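Local coordinates for protein Can2 (Sulfobacillus thermosulfidooxidans, PDB 7BDV) that acts as a dual-specificity nuclease of type III CRISPR defence and binds the second messenger cyclic tetra-adenylate, at residues N285-I290 and R318-K323; Y310-V315 and G324-A329. One frame throughout, in Å; residues are numbered along the deposited sequence.

Contact 1 (N285-I290 and R318-K323). With nucleotides of chain E.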
ATOM      1  N   ASN A 285      -4.850  18.160   7.433  1.00 34.77           N
ATOM      2  CA  ASN A 285      -3.692  17.404   7.972  1.00 36.24           C
ATOM      3  C   ASN A 285      -3.471  16.080   7.230  1.00 38.38           C
ATOM      4  O   ASN A 285      -2.774  15.246   7.769  1.00 38.84           O
ATOM      5  CB  ASN A 285      -3.878  17.130   9.461  1.00 33.13           C
ATOM      6  CG  ASN A 285      -3.971  18.427  10.227  1.00 40.02           C
ATOM      7  OD1 ASN A 285      -3.117  19.296  10.047  1.00 41.61           O
ATOM      8  ND2 ASN A 285      -5.030  18.596  11.010  1.00 40.99           N
ATOM      9  N   LYS A 286      -4.015  15.923   6.030  1.00 36.11           N
ATOM     10  CA  LYS A 286      -3.801  14.714   5.191  1.00 35.69           C
ATOM     11  C   LYS A 286      -3.073  15.112   3.913  1.00 34.07           C
ATOM     12  O   LYS A 286      -3.496  16.140   3.298  1.00 33.88           O
ATOM     13  CB  LYS A 286      -5.150  14.085   4.849  1.00 38.27           C
ATOM     14  CG  LYS A 286      -5.900  13.476   6.014  1.00 44.20           C
ATOM     15  CD  LYS A 286      -7.172  12.795   5.526  1.00 50.42           C
ATOM     16  CE  LYS A 286      -8.174  12.484   6.613  1.00 61.61           C
ATOM     17  NZ  LYS A 286      -9.006  13.678   6.910  1.00 67.07           N
ATOM     18  N   LEU A 287      -2.036  14.360   3.534  1.00 29.64           N
ATOM     19  CA  LEU A 287      -1.302  14.642   2.288  1.00 30.73           C
ATOM     20  C   LEU A 287      -2.121  14.115   1.110  1.00 31.37           C
ATOM     21  O   LEU A 287      -2.569  12.964   1.153  1.00 31.40           O
ATOM     22  CB  LEU A 287       0.096  14.057   2.340  1.00 31.43           C
ATOM     23  CG  LEU A 287       1.020  14.550   1.245  1.00 36.38           C
ATOM     24  CD1 LEU A 287       1.340  16.021   1.435  1.00 38.55           C
ATOM     25  CD2 LEU A 287       2.293  13.739   1.234  1.00 41.40           C
ATOM     26  N   HIS A 288      -2.325  14.980   0.131  1.00 37.15           N
ATOM     27  CA  HIS A 288      -3.061  14.720  -1.127  1.00 34.61           C
ATOM     28  C   HIS A 288      -2.034  14.715  -2.253  1.00 36.81           C
ATOM     29  O   HIS A 288      -1.283  15.695  -2.380  1.00 32.37           O
ATOM     30  CB  HIS A 288      -4.139  15.777  -1.316  1.00 34.35           C
ATOM     31  CG  HIS A 288      -5.294  15.720  -0.386  1.00 35.77           C
ATOM     32  ND1 HIS A 288      -5.172  16.000   0.958  1.00 34.92           N
ATOM     33  CD2 HIS A 288      -6.612  15.491  -0.606  1.00 36.86           C
ATOM     34  CE1 HIS A 288      -6.356  15.897   1.535  1.00 36.37           C
ATOM     35  NE2 HIS A 288      -7.263  15.579   0.591  1.00 32.51           N
ATOM     36  N   VAL A 289      -1.993  13.632  -3.030  1.00 31.66           N
ATOM     37  CA  VAL A 289      -1.093  13.462  -4.196  1.00 34.05           C
ATOM     38  C   VAL A 289      -1.964  13.291  -5.447  1.00 36.43           C
ATOM     39  O   VAL A 289      -2.845  12.392  -5.450  1.00 29.42           O
ATOM     40  CB  VAL A 289      -0.144  12.277  -3.946  1.00 38.01           C
ATOM     41  CG1 VAL A 289       0.804  12.022  -5.106  1.00 45.91           C
ATOM     42  CG2 VAL A 289       0.630  12.458  -2.635  1.00 38.80           C
ATOM     43  N   ILE A 290      -1.752  14.118  -6.466  1.00 34.68           N
ATOM     44  CA  ILE A 290      -2.376  13.954  -7.820  1.00 36.12           C
ATOM     45  C   ILE A 290      -1.292  13.504  -8.807  1.00 38.44           C
ATOM     46  O   ILE A 290      -0.218  14.140  -8.842  1.00 39.12           O
ATOM     47  CB  ILE A 290      -3.062  15.242  -8.287  1.00 32.76           C
ATOM     48  CG1 ILE A 290      -4.063  15.745  -7.257  1.00 32.00           C
ATOM     49  CG2 ILE A 290      -3.706  15.054  -9.659  1.00 34.33           C
ATOM     50  CD1 ILE A 290      -4.488  17.149  -7.475  1.00 35.24           C
ATOM     51  N   ARG A 318       3.791   4.611   0.909  1.00 40.44           N
ATOM     52  CA  ARG A 318       5.102   4.782   1.594  1.00 46.08           C
ATOM     53  C   ARG A 318       5.288   6.246   2.052  1.00 43.38           C
ATOM     54  O   ARG A 318       5.769   6.452   3.185  1.00 46.27           O
ATOM     55  CB  ARG A 318       6.224   4.287   0.676  1.00 52.30           C
ATOM     56  CG  ARG A 318       7.491   3.808   1.379  1.00 64.12           C
ATOM     57  CD  ARG A 318       7.359   2.466   2.073  1.00 66.43           C
ATOM     58  NE  ARG A 318       6.787   1.421   1.222  1.00 69.88           N
ATOM     59  CZ  ARG A 318       6.415   0.214   1.649  1.00 68.86           C
ATOM     60  NH1 ARG A 318       6.536  -0.120   2.926  1.00 72.88           N
ATOM     61  NH2 ARG A 318       5.924  -0.664   0.794  1.00 61.33           N
ATOM     62  N   VAL A 319       4.877   7.228   1.252  1.00 43.87           N
ATOM     63  CA  VAL A 319       5.240   8.667   1.457  1.00 42.32           C
ATOM     64  C   VAL A 319       4.216   9.342   2.369  1.00 47.22           C
ATOM     65  O   VAL A 319       4.611  10.233   3.137  1.00 43.10           O
ATOM     66  CB  VAL A 319       5.336   9.385   0.100  1.00 42.70           C
ATOM     67  CG1 VAL A 319       5.171  10.901   0.191  1.00 47.16           C
ATOM     68  CG2 VAL A 319       6.628   8.975  -0.596  1.00 43.99           C
ATOM     69  N   ALA A 320       2.944   8.971   2.223  1.00 42.65           N
ATOM     70  CA  ALA A 320       1.782   9.646   2.813  1.00 42.54           C
ATOM     71  C   ALA A 320       1.094   8.749   3.855  1.00 46.01           C
ATOM     72  O   ALA A 320       0.206   9.253   4.531  1.00 42.92           O
ATOM     73  CB  ALA A 320       0.835  10.038   1.701  1.00 47.02           C
ATOM     74  N   GLY A 321       1.486   7.476   3.975  1.00 43.69           N
ATOM     75  CA  GLY A 321       0.907   6.542   4.949  1.00 45.21           C
ATOM     76  C   GLY A 321      -0.534   6.189   4.608  1.00 40.57           C
ATOM     77  O   GLY A 321      -0.989   6.559   3.547  1.00 41.03           O
ATOM     78  N   ILE A 322      -1.242   5.550   5.533  1.00 49.07           N
ATOM     79  CA  ILE A 322      -2.543   4.863   5.269  1.00 50.17           C
ATOM     80  C   ILE A 322      -3.648   5.918   5.152  1.00 48.45           C
ATOM     81  O   ILE A 322      -4.616   5.649   4.431  1.00 47.24           O
ATOM     82  CB  ILE A 322      -2.841   3.760   6.318  1.00 52.59           C
ATOM     83  CG1 ILE A 322      -4.102   2.969   5.926  1.00 61.83           C
ATOM     84  CG2 ILE A 322      -2.921   4.321   7.737  1.00 55.46           C
ATOM     85  CD1 ILE A 322      -4.375   1.705   6.728  1.00 63.98           C
ATOM     86  N   LYS A 323      -3.500   7.085   5.788  1.00 44.14           N
ATOM     87  CA  LYS A 323      -4.510   8.173   5.751  1.00 42.40           C
ATOM     88  C   LYS A 323      -4.227   9.155   4.599  1.00 42.21           C
ATOM     89  O   LYS A 323      -5.026  10.113   4.424  1.00 41.86           O
ATOM     90  CB  LYS A 323      -4.561   8.930   7.084  1.00 47.31           C
ATOM     91  CG  LYS A 323      -4.876   8.082   8.301  1.00 54.67           C
ATOM     92  CD  LYS A 323      -6.152   7.282   8.176  1.00 55.92           C
ATOM     93  CE  LYS A 323      -6.576   6.677   9.499  1.00 58.20           C
ATOM     94  NZ  LYS A 323      -8.051   6.656   9.634  1.00 63.17           N
TER
ATOM     95  P     A E   1      -0.313   2.299  14.057  1.00 35.45           P
ATOM     96  OP1   A E   1       0.903   3.206  14.032  1.00 38.45           O
ATOM     97  OP2   A E   1      -0.693   1.918  12.635  1.00 29.18           O
ATOM     98  O5'   A E   1      -1.516   3.055  14.769  1.00 33.55           O
ATOM     99  C5'   A E   1      -1.874   4.331  14.250  1.00 30.62           C
ATOM    100  C4'   A E   1      -3.206   4.683  14.827  1.00 30.49           C
ATOM    101  O4'   A E   1      -3.414   6.100  14.650  1.00 28.35           O
ATOM    102  C3'   A E   1      -4.416   4.023  14.156  1.00 31.02           C
ATOM    103  O3'   A E   1      -5.495   4.087  15.039  1.00 28.04           O
ATOM    104  C2'   A E   1      -4.751   5.023  13.066  1.00 30.97           C
ATOM    105  O2'   A E   1      -6.091   4.877  12.653  1.00 31.61           O
ATOM    106  C1'   A E   1      -4.572   6.308  13.877  1.00 27.55           C
ATOM    107  N9    A E   1      -4.372   7.539  13.186  1.00 27.12           N
ATOM    108  C8    A E   1      -4.913   8.733  13.565  1.00 28.36           C
ATOM    109  N7    A E   1      -4.553   9.724  12.799  1.00 28.73           N
ATOM    110  C5    A E   1      -3.699   9.152  11.883  1.00 32.44           C
ATOM    111  C6    A E   1      -2.974   9.691  10.812  1.00 34.45           C
ATOM    112  N6    A E   1      -2.986  10.974  10.479  1.00 38.14           N
ATOM    113  N1    A E   1      -2.197   8.844  10.113  1.00 32.40           N
ATOM    114  C2    A E   1      -2.177   7.556  10.450  1.00 26.89           C
ATOM    115  N3    A E   1      -2.834   6.934  11.397  1.00 29.73           N
ATOM    116  C4    A E   1      -3.568   7.799  12.114  1.00 31.47           C
TER
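Segment 285-290, a strand from Lys286 on, and segment 318-323, where a helix gives way to a loop, come closest between the CA atoms of Leu287 and Ala320, 5.9 Å apart, and no hydrogen bond joins them. Leu287 carries the apolar part. With CG anti to the backbone N (chi1 -167°) and chi2 at 68°, the branch CD2 faces the helix end. Leu287 CD2 lies 4.0 Å from Ala320 CB and 4.2 Å from Val319 CG1. Leu287 also packs on Tyr146 and Leu147 of helix 143-148. Gly321 then leaves the helix with positive phi, and the chain turns back toward the sheet. These elements belong to a beta-alpha-beta unit, strand 286-291, helix 306-320 and strand 325-329, within the Card1-like endonuclease region. The aliphatic stem of Lys286 passes the backbone of Lys323, with Lys286 CD 3.6 Å from Lys323 O. The amine of Lys286 goes on to the carbonyl of Ser121. On the face away from Leu287, His288 ND1 donates to Lys286 O at 2.9 Å, a bent bond from above the carbonyl plane, with the acceptor close to the ring plane. Lys323 turns away to the bound nucleotide A1 of chain E, part of cyclic tetra-adenylate. Its side chain bends at chi2 (-55°) and lies across one face of the adenine, with Lys323 CG 3.3 Å from N1 of A1 and Lys323 CE over its C4.

Contact 2 (Y310-V315 and G324-A329)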
ATOM      1  N   TYR A 310      -0.190   1.228 -10.237  1.00 36.39           N
ATOM      2  CA  TYR A 310       0.641   0.443  -9.291  1.00 40.08           C
ATOM      3  C   TYR A 310       1.666   1.373  -8.634  1.00 35.30           C
ATOM      4  O   TYR A 310       1.915   1.252  -7.445  1.00 33.32           O
ATOM      5  CB  TYR A 310       1.402  -0.680  -9.983  1.00 41.81           C
ATOM      6  CG  TYR A 310       0.577  -1.831 -10.498  1.00 45.33           C
ATOM      7  CD1 TYR A 310      -0.407  -2.423  -9.730  1.00 47.37           C
ATOM      8  CD2 TYR A 310       0.833  -2.364 -11.747  1.00 45.94           C
ATOM      9  CE1 TYR A 310      -1.119  -3.515 -10.193  1.00 50.42           C
ATOM     10  CE2 TYR A 310       0.123  -3.453 -12.225  1.00 47.02           C
ATOM     11  CZ  TYR A 310      -0.882  -4.008 -11.461  1.00 46.86           C
ATOM     12  OH  TYR A 310      -1.609  -5.061 -11.932  1.00 56.39           O
ATOM     13  N   LYS A 311       2.264   2.262  -9.408  1.00 40.76           N
ATOM     14  CA  LYS A 311       3.260   3.231  -8.884  1.00 41.29           C
ATOM     15  C   LYS A 311       2.552   4.161  -7.888  1.00 41.90           C
ATOM     16  O   LYS A 311       3.052   4.269  -6.750  1.00 39.72           O
ATOM     17  CB  LYS A 311       3.928   3.974 -10.045  1.00 43.89           C
ATOM     18  CG  LYS A 311       5.014   4.959  -9.624  1.00 48.91           C
ATOM     19  CD  LYS A 311       5.189   6.132 -10.561  1.00 53.36           C
ATOM     20  CE  LYS A 311       6.582   6.716 -10.479  1.00 60.10           C
ATOM     21  NZ  LYS A 311       7.543   5.949 -11.306  1.00 62.44           N
ATOM     22  N   ILE A 312       1.408   4.751  -8.263  1.00 46.16           N
ATOM     23  CA  ILE A 312       0.604   5.652  -7.374  1.00 45.22           C
ATOM     24  C   ILE A 312       0.332   4.918  -6.056  1.00 49.36           C
ATOM     25  O   ILE A 312       0.579   5.495  -4.949  1.00 44.95           O
ATOM     26  CB  ILE A 312      -0.724   6.084  -8.042  1.00 45.60           C
ATOM     27  CG1 ILE A 312      -0.560   7.027  -9.231  1.00 46.15           C
ATOM     28  CG2 ILE A 312      -1.654   6.698  -7.024  1.00 48.30           C
ATOM     29  CD1 ILE A 312      -1.874   7.264 -10.000  1.00 49.93           C
ATOM     30  N   ASP A 313      -0.184   3.687  -6.153  1.00 41.39           N
ATOM     31  CA  ASP A 313      -0.538   2.884  -4.966  1.00 41.09           C
ATOM     32  C   ASP A 313       0.711   2.685  -4.090  1.00 39.60           C
ATOM     33  O   ASP A 313       0.618   2.943  -2.893  1.00 49.69           O
ATOM     34  CB  ASP A 313      -1.154   1.548  -5.372  1.00 44.57           C
ATOM     35  CG  ASP A 313      -1.743   0.791  -4.197  1.00 54.52           C
ATOM     36  OD1 ASP A 313      -2.267   1.456  -3.296  1.00 55.05           O
ATOM     37  OD2 ASP A 313      -1.669  -0.455  -4.187  1.00 66.73           O
ATOM     38  N   SER A 314       1.827   2.236  -4.664  1.00 38.62           N
ATOM     39  CA  SER A 314       3.088   1.903  -3.949  1.00 37.32           C
ATOM     40  C   SER A 314       3.655   3.166  -3.279  1.00 36.27           C
ATOM     41  O   SER A 314       3.851   3.163  -2.055  1.00 36.01           O
ATOM     42  CB  SER A 314       4.075   1.271  -4.897  1.00 37.80           C
ATOM     43  OG  SER A 314       5.357   1.094  -4.281  1.00 43.62           O
ATOM     44  N   VAL A 315       3.878   4.224  -4.046  1.00 40.94           N
ATOM     45  CA  VAL A 315       4.590   5.442  -3.560  1.00 43.31           C
ATOM     46  C   VAL A 315       3.741   6.168  -2.506  1.00 41.32           C
ATOM     47  O   VAL A 315       4.297   6.515  -1.446  1.00 39.71           O
ATOM     48  CB  VAL A 315       4.979   6.361  -4.731  1.00 43.06           C
ATOM     49  CG1 VAL A 315       5.592   7.666  -4.239  1.00 43.92           C
ATOM     50  CG2 VAL A 315       5.932   5.631  -5.670  1.00 40.74           C
ATOM     51  N   GLY A 324      -3.117   8.989   3.882  1.00 41.63           N
ATOM     52  CA  GLY A 324      -2.785   9.779   2.680  1.00 48.00           C
ATOM     53  C   GLY A 324      -3.772   9.494   1.562  1.00 45.61           C
ATOM     54  O   GLY A 324      -4.377   8.410   1.576  1.00 41.02           O
ATOM     55  N   LYS A 325      -3.981  10.452   0.661  1.00 38.93           N
ATOM     56  CA  LYS A 325      -5.038  10.396  -0.383  1.00 42.18           C
ATOM     57  C   LYS A 325      -4.398  10.629  -1.745  1.00 38.94           C
ATOM     58  O   LYS A 325      -3.579  11.548  -1.871  1.00 32.41           O
ATOM     59  CB  LYS A 325      -6.132  11.422  -0.076  1.00 42.99           C
ATOM     60  CG  LYS A 325      -6.990  11.047   1.115  1.00 43.18           C
ATOM     61  CD  LYS A 325      -7.833  12.141   1.646  1.00 46.93           C
ATOM     62  CE  LYS A 325      -9.020  12.438   0.754  1.00 46.39           C
ATOM     63  NZ  LYS A 325      -9.696  13.660   1.254  1.00 48.91           N
ATOM     64  N   SER A 326      -4.759   9.810  -2.727  1.00 34.36           N
ATOM     65  CA  SER A 326      -4.155   9.789  -4.079  1.00 33.74           C
ATOM     66  C   SER A 326      -5.262   9.925  -5.115  1.00 37.96           C
ATOM     67  O   SER A 326      -6.363   9.406  -4.947  1.00 34.18           O
ATOM     68  CB  SER A 326      -3.329   8.556  -4.267  1.00 38.69           C
ATOM     69  OG  SER A 326      -4.131   7.395  -4.092  1.00 54.44           O
HETATM   70  N   MSE A 327      -4.989  10.681  -6.175  1.00 40.75           N
HETATM   71  CA  MSE A 327      -5.925  10.818  -7.281  1.00 42.84           C
HETATM   72  C   MSE A 327      -5.173  10.637  -8.587  1.00 40.75           C
HETATM   73  O   MSE A 327      -4.020  11.053  -8.702  1.00 38.52           O
HETATM   74  CB  MSE A 327      -6.592  12.192  -7.291  1.00 49.45           C
HETATM   75  CG  MSE A 327      -7.301  12.486  -8.607  1.00 63.75           C
HETATM   76 SE   MSE A 327      -8.292  14.130  -8.515  1.00 72.78          SE
HETATM   77  CE  MSE A 327     -10.102  13.593  -7.937  1.00 58.92           C
ATOM     78  N   PHE A 328      -5.847  10.011  -9.554  1.00 34.58           N
ATOM     79  CA  PHE A 328      -5.315   9.882 -10.898  1.00 33.98           C
ATOM     80  C   PHE A 328      -6.208  10.692 -11.828  1.00 36.17           C
ATOM     81  O   PHE A 328      -7.400  10.363 -11.994  1.00 35.81           O
ATOM     82  CB  PHE A 328      -5.188   8.401 -11.266  1.00 37.69           C
ATOM     83  CG  PHE A 328      -4.669   8.123 -12.653  1.00 43.91           C
ATOM     84  CD1 PHE A 328      -3.788   8.991 -13.277  1.00 43.90           C
ATOM     85  CD2 PHE A 328      -5.024   6.963 -13.327  1.00 52.99           C
ATOM     86  CE1 PHE A 328      -3.298   8.726 -14.542  1.00 45.43           C
ATOM     87  CE2 PHE A 328      -4.519   6.692 -14.595  1.00 49.20           C
ATOM     88  CZ  PHE A 328      -3.662   7.574 -15.195  1.00 45.52           C
ATOM     89  N   ALA A 329      -5.666  11.768 -12.380  1.00 36.35           N
ATOM     90  CA  ALA A 329      -6.365  12.718 -13.276  1.00 34.60           C
ATOM     91  C   ALA A 329      -5.803  12.570 -14.685  1.00 35.15           C
ATOM     92  O   ALA A 329      -4.562  12.525 -14.828  1.00 37.31           O
ATOM     93  CB  ALA A 329      -6.208  14.139 -12.753  1.00 36.32           C
TER
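Ile312 reaches from its helix to the strand 325-329 with two branches. Its CG2 meets Ser326, 3.7 Å from Ser326 CB, with Ser326 OG only slightly farther. Its CD1 meets Phe328, 3.7 Å from Phe328 CB and 3.9 Å from Phe328 CG. The side chains of Ile312 and Phe328 cross at about a right angle, and CD1 approaches the ring obliquely. Ser326 and Phe328 alternate with Met327, a selenomethionine, so both turn to the helix while Met327 points to the other side of the sheet. Phe328 CG stands anti to the backbone N (chi1 179°), and CD1 of Ile312 sits against Phe328 CB and the root of the ring. All three touching residues are buried.

Farther out, Ile347 of the next strand touches Ile312, Ser326 and Phe328. Pro305 and Leu334 pack on Phe328. Met327 rests on Leu360 and Trp363 of helix 356-365. On the helix, Asp313 points away from the strand, and its carboxylate bonds to Arg318 and Ser314 of the second subunit. The helix thus has one flank on its own sheet and another at the dimer interface. Such a helix laid over the sheet is the crossover of a beta-alpha-beta unit, here strand 286-291, helix 306-320 and strand 325-329.

Overall arrangement
From the N terminus, the chain passes the region of the CARF family and then reaches strand 286-291. It next forms helix 306-320, and contact 1 closes the long loop when the helix end returns to that strand. Contact 2 starts earlier on the same helix and closes a shorter loop with the following strand, 325-329. The segments alternate along the chain, so the two contacts cross. Their centres lie 9 Å apart. Strands 286-291 and 325-329 are parallel neighbours, joined by backbone bonds of Val289 with Lys325 and Met327. Together the contacts hold one helix against two strands; contact 1 lies at the bound nucleotide, and both contacts touch the second subunit.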